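Side-chain contacts in vinylacetyl-CoA Delta-isomerase (PDB 6VJR), which is an archaeal, oxygen-tolerant 4-hydroxybutyryl-CoA dehydratase that binds FAD and a [4Fe-4S] cluster and probably also isomerises vinylacetyl-CoA: residues N108-H111 with S112-E116; A58-S61 with I62-L65; R203-E206 with S207-D210; G122-Y125 with H126-L130; D163-L166 with F167-V171. All coordinates share one frame; numbering follows the deposited sequence.

Contacts 1, 2 and 4 form one cluster. Contact 1 lies on helix 101-121 and contact 4 at the start of helix 125-139, their centres about 9 Å apart, and Thr114 OG1 probably hydrogen-bonds His126 ND1 at 2.9 Å. The hairpin of contact 2 reaches both through Ile62 CD1, which packs 4.1 Å from Leu130 CD2 and 4.3 Å from His111 NE2. Contacts 3 and 5 make a second pair, centres about 12 Å apart, joined by a probable hydrogen bond from Ile170 N to Asp210 O at 2.9 Å. A bound FAD is about 9 Å from the side chain of Phe167, 11 Å from Ser109 and 13 Å from Asp208.

Contact 1. Residues N108-H111 with S112-E116; sequences NSLH and STTFE
Thr113 and Thr114 both fold a hydroxyl back onto a carbonyl one helical turn earlier, but they do it with different rotations. In Thr113, OG1 stays beside its own backbone N (chi1 -57°) and meets Ser109 O at 2.8 Å, coming from above the carbonyl plane rather than along a lone pair. The backbone N of Thr113 gives the same Ser109 O its regular helical bond at 3.1 Å and lies closer to that plane, so two donors grip one oxygen.

Thr114 swings OG1 round between its backbone N and carbonyl carbon (chi1 54°). From there OG1 reaches Leu110 O at 2.7 Å, while its backbone N approaches the same oxygen at 2.9 Å from the opposite face of the carbonyl. This rotation also places the methyl beside the backbone N, alongside Leu110, with Thr114 CG2 and Leu110 CD2 4.4 Å apart.

On another flank the helix is slightly opened: Asn108 O and Ser112 N stand 3.7 Å apart. A water donates to Asn108 O at 2.8 Å and also bonds Ser112 OG, bridging the wider turn through the serine side chain. Ser112 OG has a further partner in Arg284.

All this sits within helix 101-121 and is largely buried. Helix 278-292 packs against Ser109 through Leu281 and Phe285, whereas helix 125-139 meets Leu110 and His111 through Phe129 and Thr114 through Tyr125. The His111 ring stands edge-to-face with that of His126 and hydrogen-bonds Ser352 in a loop.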
loop_
_atom_site.group_PDB
_atom_site.type_symbol
_atom_site.label_atom_id
_atom_site.label_comp_id
_atom_site.label_asym_id
_atom_site.label_seq_id
_atom_site.Cartn_x
_atom_site.Cartn_y
_atom_site.Cartn_z
ATOM N N ASN A 108 -24.967 -17.581 -18.873
ATOM C CA ASN A 108 -23.999 -17.321 -19.922
ATOM C C ASN A 108 -22.946 -18.444 -19.952
ATOM O O ASN A 108 -22.577 -18.924 -21.004
ATOM C CB ASN A 108 -23.464 -15.902 -19.809
ATOM C CG ASN A 108 -24.385 -14.915 -20.513
ATOM O OD1 ASN A 108 -24.216 -14.605 -21.693
ATOM N ND2 ASN A 108 -25.392 -14.433 -19.810
ATOM N N SER A 109 -22.438 -18.836 -18.785
ATOM C CA SER A 109 -21.437 -19.888 -18.703
ATOM C C SER A 109 -21.992 -21.256 -19.112
ATOM O O SER A 109 -21.317 -22.063 -19.775
ATOM C CB SER A 109 -20.794 -19.878 -17.314
ATOM O OG SER A 109 -21.691 -20.201 -16.258
ATOM N N LEU A 110 -23.232 -21.541 -18.714
ATOM C CA LEU A 110 -23.870 -22.797 -19.112
ATOM C C LEU A 110 -24.117 -22.874 -20.604
ATOM O O LEU A 110 -24.060 -23.965 -21.157
ATOM C CB LEU A 110 -25.156 -23.003 -18.352
ATOM C CG LEU A 110 -24.980 -23.468 -16.922
ATOM C CD1 LEU A 110 -26.272 -23.261 -16.157
ATOM C CD2 LEU A 110 -24.512 -24.927 -16.859
ATOM N N HIS A 111 -24.359 -21.735 -21.253
ATOM C CA HIS A 111 -24.672 -21.779 -22.670
ATOM C C HIS A 111 -23.504 -22.397 -23.447
ATOM O O HIS A 111 -23.687 -23.330 -24.234
ATOM C CB HIS A 111 -24.994 -20.371 -23.164
ATOM C CG HIS A 111 -25.496 -20.310 -24.551
ATOM N ND1 HIS A 111 -24.644 -20.378 -25.630
ATOM C CD2 HIS A 111 -26.751 -20.197 -25.057
ATOM C CE1 HIS A 111 -25.379 -20.266 -26.754
ATOM N NE2 HIS A 111 -26.656 -20.162 -26.434
ATOM N N SER A 112 -22.279 -21.935 -23.172
ATOM C CA SER A 112 -21.107 -22.463 -23.860
ATOM C C SER A 112 -20.715 -23.851 -23.346
ATOM O O SER A 112 -20.305 -24.697 -24.125
ATOM C CB SER A 112 -19.932 -21.514 -23.800
ATOM O OG SER A 112 -19.436 -21.348 -22.484
ATOM N N THR A 113 -20.817 -24.086 -22.038
ATOM C CA THR A 113 -20.345 -25.334 -21.458
ATOM C C THR A 113 -21.227 -26.496 -21.936
ATOM O O THR A 113 -20.717 -27.543 -22.328
ATOM C CB THR A 113 -20.307 -25.245 -19.940
ATOM O OG1 THR A 113 -19.474 -24.157 -19.543
ATOM C CG2 THR A 113 -19.749 -26.539 -19.378
ATOM N N THR A 114 -22.560 -26.351 -21.896
ATOM C CA THR A 114 -23.464 -27.430 -22.321
ATOM C C THR A 114 -23.195 -27.824 -23.774
ATOM O O THR A 114 -23.263 -29.005 -24.123
ATOM C CB THR A 114 -24.928 -27.052 -22.128
ATOM O OG1 THR A 114 -25.192 -25.812 -22.774
ATOM C CG2 THR A 114 -25.328 -27.046 -20.663
ATOM N N PHE A 115 -22.942 -26.827 -24.629
ATOM C CA PHE A 115 -22.627 -27.062 -26.023
ATOM C C PHE A 115 -21.425 -27.997 -26.159
ATOM O O PHE A 115 -21.442 -28.940 -26.966
ATOM C CB PHE A 115 -22.408 -25.717 -26.722
ATOM C CG PHE A 115 -22.168 -25.853 -28.216
ATOM C CD1 PHE A 115 -20.913 -26.175 -28.704
ATOM C CD2 PHE A 115 -23.180 -25.601 -29.128
ATOM C CE1 PHE A 115 -20.675 -26.224 -30.052
ATOM C CE2 PHE A 115 -22.942 -25.685 -30.485
ATOM C CZ PHE A 115 -21.692 -25.999 -30.943
ATOM N N GLU A 116 -20.399 -27.746 -25.329
ATOM C CA GLU A 116 -19.158 -28.491 -25.412
ATOM C C GLU A 116 -19.310 -29.886 -24.815
ATOM O O GLU A 116 -18.707 -30.801 -25.345
ATOM C CB GLU A 116 -17.982 -27.702 -24.853
ATOM C CG GLU A 116 -17.661 -26.534 -25.790
ATOM C CD GLU A 116 -16.470 -25.661 -25.445
ATOM O OE1 GLU A 116 -15.383 -26.267 -25.308
ATOM O OE2 GLU A 116 -16.614 -24.412 -25.381
HETATM O O HOH W 1 -19.920 -18.910 -21.781
#

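Contact 2. Residues A58-S61 with I62-L65; sequences ADSS and ITGL
A chi1 of 174° turns Ser60 OG away from its own N, to the side of the carbonyl carbon, and so brings it to the amide N atoms of Ile62 and Thr63; Thr63 places OG1 between its own N and carbonyl carbon (chi1 53°), facing back toward Ser60. Both groups lie inside the turn of a beta-hairpin that connects the antiparallel strands 57-59 and 66-68.

Ser60 is bonded through side chain and backbone alike. Its OG accepts from Thr63 N at 3.3 Å in a fairly straight bond and, weakly, from Ile62 N at 3.1 Å. Its carbonyl O takes Gly64 N at 2.7 Å, closing an alpha-turn, and its N donates to Leu65 O at 2.9 Å across the foot of the loop. Gly64 has positive phi (74°), the left-handed step that sends the chain back toward the second strand, and Thr63 OG1 weakly accepts from Leu65 N just beyond it.

Helix 125-139 lies against the turn: Gln137 OE1 hydrogen-bonds both Ser60 OG and Thr63 OG1, while Ile62 packs on Leu130 and Val133. At the solvent side a water donates to Asp59 OD1 at 3.0 Å and, weakly, to Gly64 O at 3.4 Å.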
loop_
_atom_site.group_PDB
_atom_site.type_symbol
_atom_site.label_atom_id
_atom_site.label_comp_id
_atom_site.label_asym_id
_atom_site.label_seq_id
_atom_site.Cartn_x
_atom_site.Cartn_y
_atom_site.Cartn_z
ATOM N N ALA A 58 -32.635 -6.225 -23.656
ATOM C CA ALA A 58 -31.908 -6.612 -24.844
ATOM C C ALA A 58 -32.840 -7.325 -25.814
ATOM O O ALA A 58 -33.809 -7.933 -25.392
ATOM C CB ALA A 58 -30.811 -7.548 -24.459
ATOM N N ASP A 59 -32.453 -7.365 -27.086
ATOM C CA ASP A 59 -33.163 -8.181 -28.059
ATOM C C ASP A 59 -32.524 -9.561 -28.144
ATOM O O ASP A 59 -31.408 -9.712 -28.576
ATOM C CB ASP A 59 -33.179 -7.499 -29.417
ATOM C CG ASP A 59 -33.851 -6.131 -29.433
ATOM O OD1 ASP A 59 -35.016 -6.024 -28.991
ATOM O OD2 ASP A 59 -33.190 -5.163 -29.832
ATOM N N SER A 60 -33.252 -10.581 -27.731
ATOM C CA SER A 60 -32.779 -11.954 -27.693
ATOM C C SER A 60 -32.956 -12.618 -29.055
ATOM O O SER A 60 -34.090 -12.756 -29.500
ATOM C CB SER A 60 -33.601 -12.735 -26.676
ATOM O OG SER A 60 -33.246 -14.115 -26.730
ATOM N N SER A 61 -31.847 -13.112 -29.635
ATOM C CA SER A 61 -31.913 -13.942 -30.830
ATOM C C SER A 61 -32.447 -15.335 -30.498
ATOM O O SER A 61 -32.798 -16.078 -31.412
ATOM C CB SER A 61 -30.554 -14.080 -31.506
ATOM O OG SER A 61 -30.064 -12.816 -31.924
ATOM N N ILE A 62 -32.421 -15.726 -29.208
ATOM C CA ILE A 62 -32.936 -17.034 -28.821
ATOM C C ILE A 62 -34.467 -17.123 -28.988
ATOM O O ILE A 62 -34.949 -18.067 -29.611
ATOM C CB ILE A 62 -32.436 -17.427 -27.422
ATOM C CG1 ILE A 62 -30.917 -17.520 -27.463
ATOM C CG2 ILE A 62 -33.072 -18.747 -26.971
ATOM C CD1 ILE A 62 -30.220 -17.814 -26.145
ATOM N N THR A 63 -35.195 -16.138 -28.440
ATOM C CA THR A 63 -36.641 -16.095 -28.385
ATOM C C THR A 63 -37.220 -15.088 -29.371
ATOM O O THR A 63 -38.437 -15.137 -29.623
ATOM C CB THR A 63 -37.145 -15.752 -26.976
ATOM O OG1 THR A 63 -36.481 -14.552 -26.560
ATOM C CG2 THR A 63 -36.879 -16.857 -25.964
ATOM N N GLY A 64 -36.403 -14.136 -29.866
ATOM C CA GLY A 64 -36.936 -13.064 -30.690
ATOM C C GLY A 64 -37.710 -12.043 -29.862
ATOM O O GLY A 64 -38.480 -11.274 -30.402
ATOM N N LEU A 65 -37.516 -12.062 -28.537
ATOM C CA LEU A 65 -38.217 -11.174 -27.616
ATOM C C LEU A 65 -37.267 -10.112 -27.104
ATOM O O LEU A 65 -36.081 -10.367 -27.067
ATOM C CB LEU A 65 -38.720 -11.946 -26.401
ATOM C CG LEU A 65 -39.744 -13.046 -26.653
ATOM C CD1 LEU A 65 -39.964 -13.855 -25.368
ATOM C CD2 LEU A 65 -41.039 -12.409 -27.153
HETATM O O HOH W 2 -36.716 -8.366 -29.909
#

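Contact 3. Residues R203-E206 with S207-D210; sequences RLTE and SDKD
Asp208 turns its carboxylate back on Thr205, and one oxygen, OD2, takes two bonds from that residue. Thr205 N donates to Asp208 OD2 at 2.9 Å, on the anti side and only 16° out of the carboxylate plane. Thr205 OG1 donates to the same Asp208 OD2, also at 2.9 Å, but from well above the plane. The backbone adds a third tie: Asp208 N meets Thr205 O at 2.8 Å, a tight turn that brings side chain and amide within reach together. Asp208 CG sits beside its own N (chi1 -54°), which directs the carboxylate back along the chain.

Leu204 packs against the hydrocarbon part, its CD2 lying 3.9 Å from Asp208 CB. One step on, Lys209 N bonds Glu206 O and continues the 3-10 turns.

With its proton given to Asp208, Thr205 OG1 also accepts from a water, which in turn accepts from Ser207 N. Further out, Ser159 N donates to Asp208 OD1, the other carboxylate oxygen. Three protein donors round the carboxylate would be expected to stabilise its negative charge.

The whole turn lies in the connection between the antiparallel strands 195-198 and 213-218 of a four-stranded sheet, with Leu204 resting on Ala212 just ahead of the second strand and on Tyr275 in the loop after strand 269-272.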
loop_
_atom_site.group_PDB
_atom_site.type_symbol
_atom_site.label_atom_id
_atom_site.label_comp_id
_atom_site.label_asym_id
_atom_site.label_seq_id
_atom_site.Cartn_x
_atom_site.Cartn_y
_atom_site.Cartn_z
ATOM N N ARG A 203 -13.174 -28.418 -9.597
ATOM C CA ARG A 203 -12.729 -29.470 -10.487
ATOM C C ARG A 203 -13.116 -30.811 -9.864
ATOM O O ARG A 203 -12.941 -31.038 -8.657
ATOM C CB ARG A 203 -11.207 -29.395 -10.638
ATOM C CG ARG A 203 -10.586 -30.368 -11.627
ATOM C CD ARG A 203 -9.078 -30.131 -11.710
ATOM N NE ARG A 203 -8.482 -31.241 -12.460
ATOM C CZ ARG A 203 -8.171 -32.449 -11.967
ATOM N NH1 ARG A 203 -7.945 -33.437 -12.809
ATOM N NH2 ARG A 203 -8.149 -32.694 -10.659
ATOM N N LEU A 204 -13.578 -31.719 -10.720
ATOM C CA LEU A 204 -13.992 -33.049 -10.287
ATOM C C LEU A 204 -13.130 -34.091 -10.981
ATOM O O LEU A 204 -12.843 -33.952 -12.159
ATOM C CB LEU A 204 -15.460 -33.282 -10.631
ATOM C CG LEU A 204 -16.471 -32.358 -9.947
ATOM C CD1 LEU A 204 -17.890 -32.670 -10.449
ATOM C CD2 LEU A 204 -16.418 -32.358 -8.438
ATOM N N THR A 205 -12.751 -35.124 -10.226
ATOM C CA THR A 205 -12.102 -36.289 -10.763
ATOM C C THR A 205 -13.138 -37.397 -11.023
ATOM O O THR A 205 -14.338 -37.320 -10.705
ATOM C CB THR A 205 -10.993 -36.758 -9.821
ATOM O OG1 THR A 205 -11.654 -37.337 -8.698
ATOM C CG2 THR A 205 -10.061 -35.634 -9.406
ATOM N N GLU A 206 -12.663 -38.469 -11.632
ATOM C CA GLU A 206 -13.547 -39.591 -11.918
ATOM C C GLU A 206 -14.208 -40.138 -10.643
ATOM O O GLU A 206 -15.361 -40.556 -10.683
ATOM C CB GLU A 206 -12.816 -40.689 -12.690
ATOM C CG GLU A 206 -13.750 -41.819 -13.105
ATOM C CD GLU A 206 -13.100 -42.881 -13.984
ATOM O OE1 GLU A 206 -13.810 -43.832 -14.390
ATOM O OE2 GLU A 206 -11.887 -42.754 -14.266
ATOM N N SER A 207 -13.484 -40.112 -9.510
ATOM C CA SER A 207 -14.042 -40.558 -8.241
ATOM C C SER A 207 -15.195 -39.655 -7.766
ATOM O O SER A 207 -15.944 -40.037 -6.855
ATOM C CB SER A 207 -12.951 -40.663 -7.183
ATOM O OG SER A 207 -12.498 -39.386 -6.750
ATOM N N ASP A 208 -15.324 -38.454 -8.364
ATOM C CA ASP A 208 -16.327 -37.476 -7.968
ATOM C C ASP A 208 -17.505 -37.424 -8.943
ATOM O O ASP A 208 -18.238 -36.438 -8.947
ATOM C CB ASP A 208 -15.692 -36.097 -7.848
ATOM C CG ASP A 208 -14.467 -35.986 -6.952
ATOM O OD1 ASP A 208 -14.593 -36.422 -5.807
ATOM O OD2 ASP A 208 -13.412 -35.444 -7.417
ATOM N N LYS A 209 -17.686 -38.457 -9.767
ATOM C CA LYS A 209 -18.713 -38.489 -10.808
ATOM C C LYS A 209 -20.106 -38.162 -10.258
ATOM O O LYS A 209 -20.876 -37.472 -10.908
ATOM C CB LYS A 209 -18.657 -39.880 -11.463
ATOM C CG LYS A 209 -19.481 -40.033 -12.678
ATOM C CD LYS A 209 -19.167 -41.309 -13.456
ATOM C CE LYS A 209 -19.988 -42.486 -12.976
ATOM N NZ LYS A 209 -19.708 -43.772 -13.629
ATOM N N ASP A 210 -20.454 -38.673 -9.065
ATOM C CA ASP A 210 -21.777 -38.458 -8.488
ATOM C C ASP A 210 -22.078 -36.975 -8.228
ATOM O O ASP A 210 -23.232 -36.586 -8.083
ATOM C CB ASP A 210 -21.955 -39.262 -7.216
ATOM C CG ASP A 210 -22.056 -40.761 -7.406
ATOM O OD1 ASP A 210 -22.082 -41.211 -8.581
ATOM O OD2 ASP A 210 -22.089 -41.466 -6.374
HETATM O O HOH W 3 -10.402 -40.225 -9.289
HETATM O O HOH W 4 -10.133 -38.751 -7.119
#

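Contact 4. Residues G122-Y125 with H126-L130; sequences GTDY and HKRFL
His126 follows Tyr125 in the first turn of helix 125-139, and the backbone N atoms of both donate to Asp118 of the preceding helix. Asp124, although at the N-cap position, makes no capping bond with its side chain. The His126 ring has Leu130 CG 4.0 Å above one face, offset toward the rim.

Lys127 bends back at the end of its chain, bringing NZ to 3.7 Å from Asp124 CB. Its charge stops 5.5 Å short of the carboxylate, NZ to Asp124 OD2.

Arg128 carries most of the contact. Its N donates to Asp124 O at 3.0 Å, and CG lies beside that N (chi1 -69°), which starts an extended chain running back over Asp124. Asp124 OD1 lies over one face of the guanidinium, 3.3 Å from Arg128 NE, with the two planes 55° apart. On another side the Tyr125 ring runs alongside, nearly perpendicular to the guanidinium, its CE1 3.6 Å from Arg128 NH2. That NH2 hydrogen-bonds Val269 O.

Phe129 N then donates to Tyr125 O in the next helical bond, and Phe129 CB rests on the same carbonyl.

The Asp124 and Arg128 side chains thus meet directly by charge alone, no N-H pointing at OD1. The directional link runs through a water that donates to Asp124 OD2 and accepts from Arg128 NH1, and an acidic group at a helix N-terminus is probably favoured by the helix dipole as well.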
loop_
_atom_site.group_PDB
_atom_site.type_symbol
_atom_site.label_atom_id
_atom_site.label_comp_id
_atom_site.label_asym_id
_atom_site.label_seq_id
_atom_site.Cartn_x
_atom_site.Cartn_y
_atom_site.Cartn_z
ATOM N N GLY A 122 -22.401 -36.445 -27.162
ATOM C CA GLY A 122 -23.572 -36.770 -27.948
ATOM C C GLY A 122 -24.866 -36.635 -27.137
ATOM O O GLY A 122 -25.887 -37.169 -27.542
ATOM N N THR A 123 -24.815 -35.856 -26.047
ATOM C CA THR A 123 -25.943 -35.577 -25.163
ATOM C C THR A 123 -26.731 -34.378 -25.697
ATOM O O THR A 123 -26.408 -33.837 -26.747
ATOM C CB THR A 123 -25.383 -35.367 -23.754
ATOM O OG1 THR A 123 -24.223 -34.551 -23.883
ATOM C CG2 THR A 123 -24.890 -36.672 -23.142
ATOM N N ASP A 124 -27.811 -33.992 -25.011
ATOM C CA ASP A 124 -28.630 -32.873 -25.464
ATOM C C ASP A 124 -28.867 -31.879 -24.334
ATOM O O ASP A 124 -29.917 -31.245 -24.262
ATOM C CB ASP A 124 -29.973 -33.297 -26.016
ATOM C CG ASP A 124 -30.799 -34.125 -25.053
ATOM O OD1 ASP A 124 -30.320 -34.328 -23.939
ATOM O OD2 ASP A 124 -31.867 -34.626 -25.453
ATOM N N TYR A 125 -27.841 -31.687 -23.507
ATOM C CA TYR A 125 -27.871 -30.676 -22.464
ATOM C C TYR A 125 -28.082 -29.271 -23.022
ATOM O O TYR A 125 -28.748 -28.449 -22.382
ATOM C CB TYR A 125 -26.618 -30.734 -21.599
ATOM C CG TYR A 125 -26.357 -32.100 -20.988
ATOM C CD1 TYR A 125 -27.254 -32.677 -20.103
ATOM C CD2 TYR A 125 -25.160 -32.769 -21.210
ATOM C CE1 TYR A 125 -27.024 -33.925 -19.538
ATOM C CE2 TYR A 125 -24.923 -34.017 -20.654
ATOM C CZ TYR A 125 -25.839 -34.592 -19.788
ATOM O OH TYR A 125 -25.609 -35.839 -19.273
ATOM N N HIS A 126 -27.447 -28.960 -24.144
ATOM C CA HIS A 126 -27.570 -27.632 -24.730
ATOM C C HIS A 126 -29.014 -27.387 -25.177
ATOM O O HIS A 126 -29.535 -26.296 -24.946
ATOM C CB HIS A 126 -26.548 -27.444 -25.857
ATOM C CG HIS A 126 -26.428 -26.061 -26.321
ATOM N ND1 HIS A 126 -25.919 -25.083 -25.498
ATOM C CD2 HIS A 126 -26.735 -25.463 -27.485
ATOM C CE1 HIS A 126 -25.940 -23.904 -26.145
ATOM N NE2 HIS A 126 -26.436 -24.123 -27.368
ATOM N N LYS A 127 -29.652 -28.374 -25.834
ATOM C CA LYS A 127 -31.053 -28.271 -26.255
ATOM C C LYS A 127 -31.973 -28.066 -25.057
ATOM O O LYS A 127 -32.808 -27.149 -25.048
ATOM C CB LYS A 127 -31.490 -29.508 -27.062
ATOM C CG LYS A 127 -30.815 -29.663 -28.408
ATOM C CD LYS A 127 -31.186 -30.902 -29.227
ATOM C CE LYS A 127 -30.063 -31.425 -30.112
ATOM N NZ LYS A 127 -28.970 -32.058 -29.347
ATOM N N ARG A 128 -31.743 -28.869 -23.999
ATOM C CA ARG A 128 -32.471 -28.702 -22.753
ATOM C C ARG A 128 -32.271 -27.288 -22.215
ATOM O O ARG A 128 -33.239 -26.617 -21.819
ATOM C CB ARG A 128 -31.992 -29.734 -21.739
ATOM C CG ARG A 128 -32.375 -31.162 -22.062
ATOM C CD ARG A 128 -31.689 -32.005 -21.014
ATOM N NE ARG A 128 -31.941 -33.427 -21.231
ATOM C CZ ARG A 128 -31.406 -34.409 -20.524
ATOM N NH1 ARG A 128 -31.631 -35.691 -20.815
ATOM N NH2 ARG A 128 -30.653 -34.127 -19.525
ATOM N N PHE A 129 -31.000 -26.846 -22.156
ATOM C CA PHE A 129 -30.709 -25.539 -21.626
ATOM C C PHE A 129 -31.386 -24.418 -22.423
ATOM O O PHE A 129 -31.949 -23.499 -21.830
ATOM C CB PHE A 129 -29.193 -25.384 -21.474
ATOM C CG PHE A 129 -28.874 -24.027 -20.879
ATOM C CD1 PHE A 129 -29.192 -23.722 -19.563
ATOM C CD2 PHE A 129 -28.301 -23.033 -21.651
ATOM C CE1 PHE A 129 -28.934 -22.461 -19.068
ATOM C CE2 PHE A 129 -27.993 -21.793 -21.119
ATOM C CZ PHE A 129 -28.335 -21.506 -19.847
ATOM N N LEU A 130 -31.359 -24.476 -23.745
ATOM C CA LEU A 130 -32.014 -23.444 -24.534
ATOM C C LEU A 130 -33.525 -23.389 -24.276
ATOM O O LEU A 130 -34.119 -22.292 -24.262
ATOM C CB LEU A 130 -31.722 -23.633 -26.026
ATOM C CG LEU A 130 -30.280 -23.375 -26.456
ATOM C CD1 LEU A 130 -30.117 -23.668 -27.920
ATOM C CD2 LEU A 130 -29.868 -21.928 -26.120
HETATM O O HOH W 5 -32.638 -36.259 -23.443
#

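Contact 5. Residues D163-L166 with F167-V171; sequences DPDL and FTRIV
Arg169 reaches back from the start of strand 169-173 to Asp165 and Pro164 in the last part of the preceding loop, where an Asx turn is formed: Asp163 OD1 accepts from Asp165 N at 3.0 Å.

At CB the side chain sets out toward the loop, with CG between the backbone N and carbonyl carbon (chi1 63°), and then runs extended to NE. CD passes Pro164 O at 3.6 Å. NE and NH2 then grip Asp165 side-on, both bonding the single oxygen OD1, at 2.8 Å from NE and 2.9 Å from NH2. That oxygen lies in the guanidinium plane, and the carboxylate is turned 29° from it. Pro164 CG sits 3.7 Å above the centre of one guanidinium face, and Val171 CG1 covers the other, a sandwich that, with the in-plane carboxylate oxygen, should limit its rotation. NH1 lies between Pro164 CB and Val171 CG1.

Beyond this pair, Asp165 OD2 and Asp163 OD2 both form salt bridges with Lys408 of the second subunit, tying this loop across the interface. Trp211 packs on Arg169 and hydrogen-bonds Pro164 O through NE1. A water closes the ring, donating to Asp165 OD2 at 2.7 Å and weakly accepting from Arg169 NH2 at 3.0 Å.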
loop_
_atom_site.group_PDB
_atom_site.type_symbol
_atom_site.label_atom_id
_atom_site.label_comp_id
_atom_site.label_asym_id
_atom_site.label_seq_id
_atom_site.Cartn_x
_atom_site.Cartn_y
_atom_site.Cartn_z
ATOM N N ASP A 163 -18.460 -36.878 5.257
ATOM C CA ASP A 163 -19.882 -36.852 4.945
ATOM C C ASP A 163 -20.015 -36.503 3.475
ATOM O O ASP A 163 -19.695 -35.409 3.057
ATOM C CB ASP A 163 -20.619 -35.850 5.820
ATOM C CG ASP A 163 -22.112 -35.715 5.570
ATOM O OD1 ASP A 163 -22.634 -36.357 4.596
ATOM O OD2 ASP A 163 -22.747 -34.921 6.315
ATOM N N PRO A 164 -20.466 -37.438 2.626
ATOM C CA PRO A 164 -20.523 -37.172 1.200
ATOM C C PRO A 164 -21.458 -36.033 0.793
ATOM O O PRO A 164 -21.315 -35.545 -0.299
ATOM C CB PRO A 164 -20.911 -38.512 0.598
ATOM C CG PRO A 164 -21.731 -39.095 1.716
ATOM C CD PRO A 164 -20.943 -38.797 2.955
ATOM N N ASP A 165 -22.408 -35.638 1.651
ATOM C CA ASP A 165 -23.372 -34.594 1.347
ATOM C C ASP A 165 -22.767 -33.191 1.445
ATOM O O ASP A 165 -23.444 -32.224 1.139
ATOM C CB ASP A 165 -24.572 -34.685 2.270
ATOM C CG ASP A 165 -25.397 -35.954 2.117
ATOM O OD1 ASP A 165 -25.374 -36.540 1.006
ATOM O OD2 ASP A 165 -26.027 -36.359 3.120
ATOM N N LEU A 166 -21.489 -33.043 1.872
ATOM C CA LEU A 166 -20.906 -31.721 2.064
ATOM C C LEU A 166 -20.631 -30.997 0.746
ATOM O O LEU A 166 -20.395 -29.776 0.725
ATOM C CB LEU A 166 -19.677 -31.771 2.956
ATOM C CG LEU A 166 -19.945 -32.116 4.422
ATOM C CD1 LEU A 166 -18.710 -32.496 5.242
ATOM C CD2 LEU A 166 -20.613 -30.931 5.069
ATOM N N PHE A 167 -20.687 -31.760 -0.352
ATOM C CA PHE A 167 -20.873 -31.228 -1.687
ATOM C C PHE A 167 -22.120 -31.901 -2.251
ATOM O O PHE A 167 -22.349 -33.098 -2.013
ATOM C CB PHE A 167 -19.679 -31.538 -2.599
ATOM C CG PHE A 167 -18.377 -30.828 -2.282
ATOM C CD1 PHE A 167 -17.591 -31.248 -1.211
ATOM C CD2 PHE A 167 -17.921 -29.792 -3.068
ATOM C CE1 PHE A 167 -16.381 -30.645 -0.954
ATOM C CE2 PHE A 167 -16.716 -29.161 -2.777
ATOM C CZ PHE A 167 -15.937 -29.622 -1.744
ATOM N N THR A 168 -22.880 -31.157 -3.048
ATOM C CA THR A 168 -24.144 -31.617 -3.602
ATOM C C THR A 168 -23.943 -32.738 -4.629
ATOM O O THR A 168 -23.100 -32.662 -5.524
ATOM C CB THR A 168 -24.871 -30.405 -4.194
ATOM O OG1 THR A 168 -25.170 -29.485 -3.150
ATOM C CG2 THR A 168 -26.183 -30.784 -4.856
ATOM N N ARG A 169 -24.734 -33.799 -4.484
ATOM C CA ARG A 169 -24.566 -34.992 -5.304
ATOM C C ARG A 169 -25.899 -35.631 -5.701
ATOM O O ARG A 169 -26.936 -35.426 -5.077
ATOM C CB ARG A 169 -23.748 -36.033 -4.544
ATOM C CG ARG A 169 -24.452 -36.496 -3.273
ATOM C CD ARG A 169 -23.543 -37.353 -2.420
ATOM N NE ARG A 169 -24.158 -37.799 -1.160
ATOM C CZ ARG A 169 -24.520 -39.045 -0.894
ATOM N NH1 ARG A 169 -24.092 -39.997 -1.660
ATOM N NH2 ARG A 169 -25.186 -39.359 0.200
ATOM N N ILE A 170 -25.827 -36.432 -6.758
ATOM C CA ILE A 170 -26.926 -37.309 -7.133
ATOM C C ILE A 170 -26.952 -38.492 -6.167
ATOM O O ILE A 170 -25.953 -39.188 -6.005
ATOM C CB ILE A 170 -26.715 -37.811 -8.560
ATOM C CG1 ILE A 170 -26.606 -36.648 -9.557
ATOM C CG2 ILE A 170 -27.809 -38.788 -8.971
ATOM C CD1 ILE A 170 -26.003 -37.037 -10.890
ATOM N N VAL A 171 -28.108 -38.746 -5.562
ATOM C CA VAL A 171 -28.283 -39.878 -4.661
ATOM C C VAL A 171 -29.152 -40.981 -5.257
ATOM O O VAL A 171 -29.129 -42.099 -4.740
ATOM C CB VAL A 171 -28.815 -39.430 -3.295
ATOM C CG1 VAL A 171 -27.814 -38.551 -2.555
ATOM C CG2 VAL A 171 -30.149 -38.728 -3.349
HETATM O O HOH W 6 -18.705 -34.412 -0.321
HETATM O O HOH W 7 -27.429 -38.383 1.919
#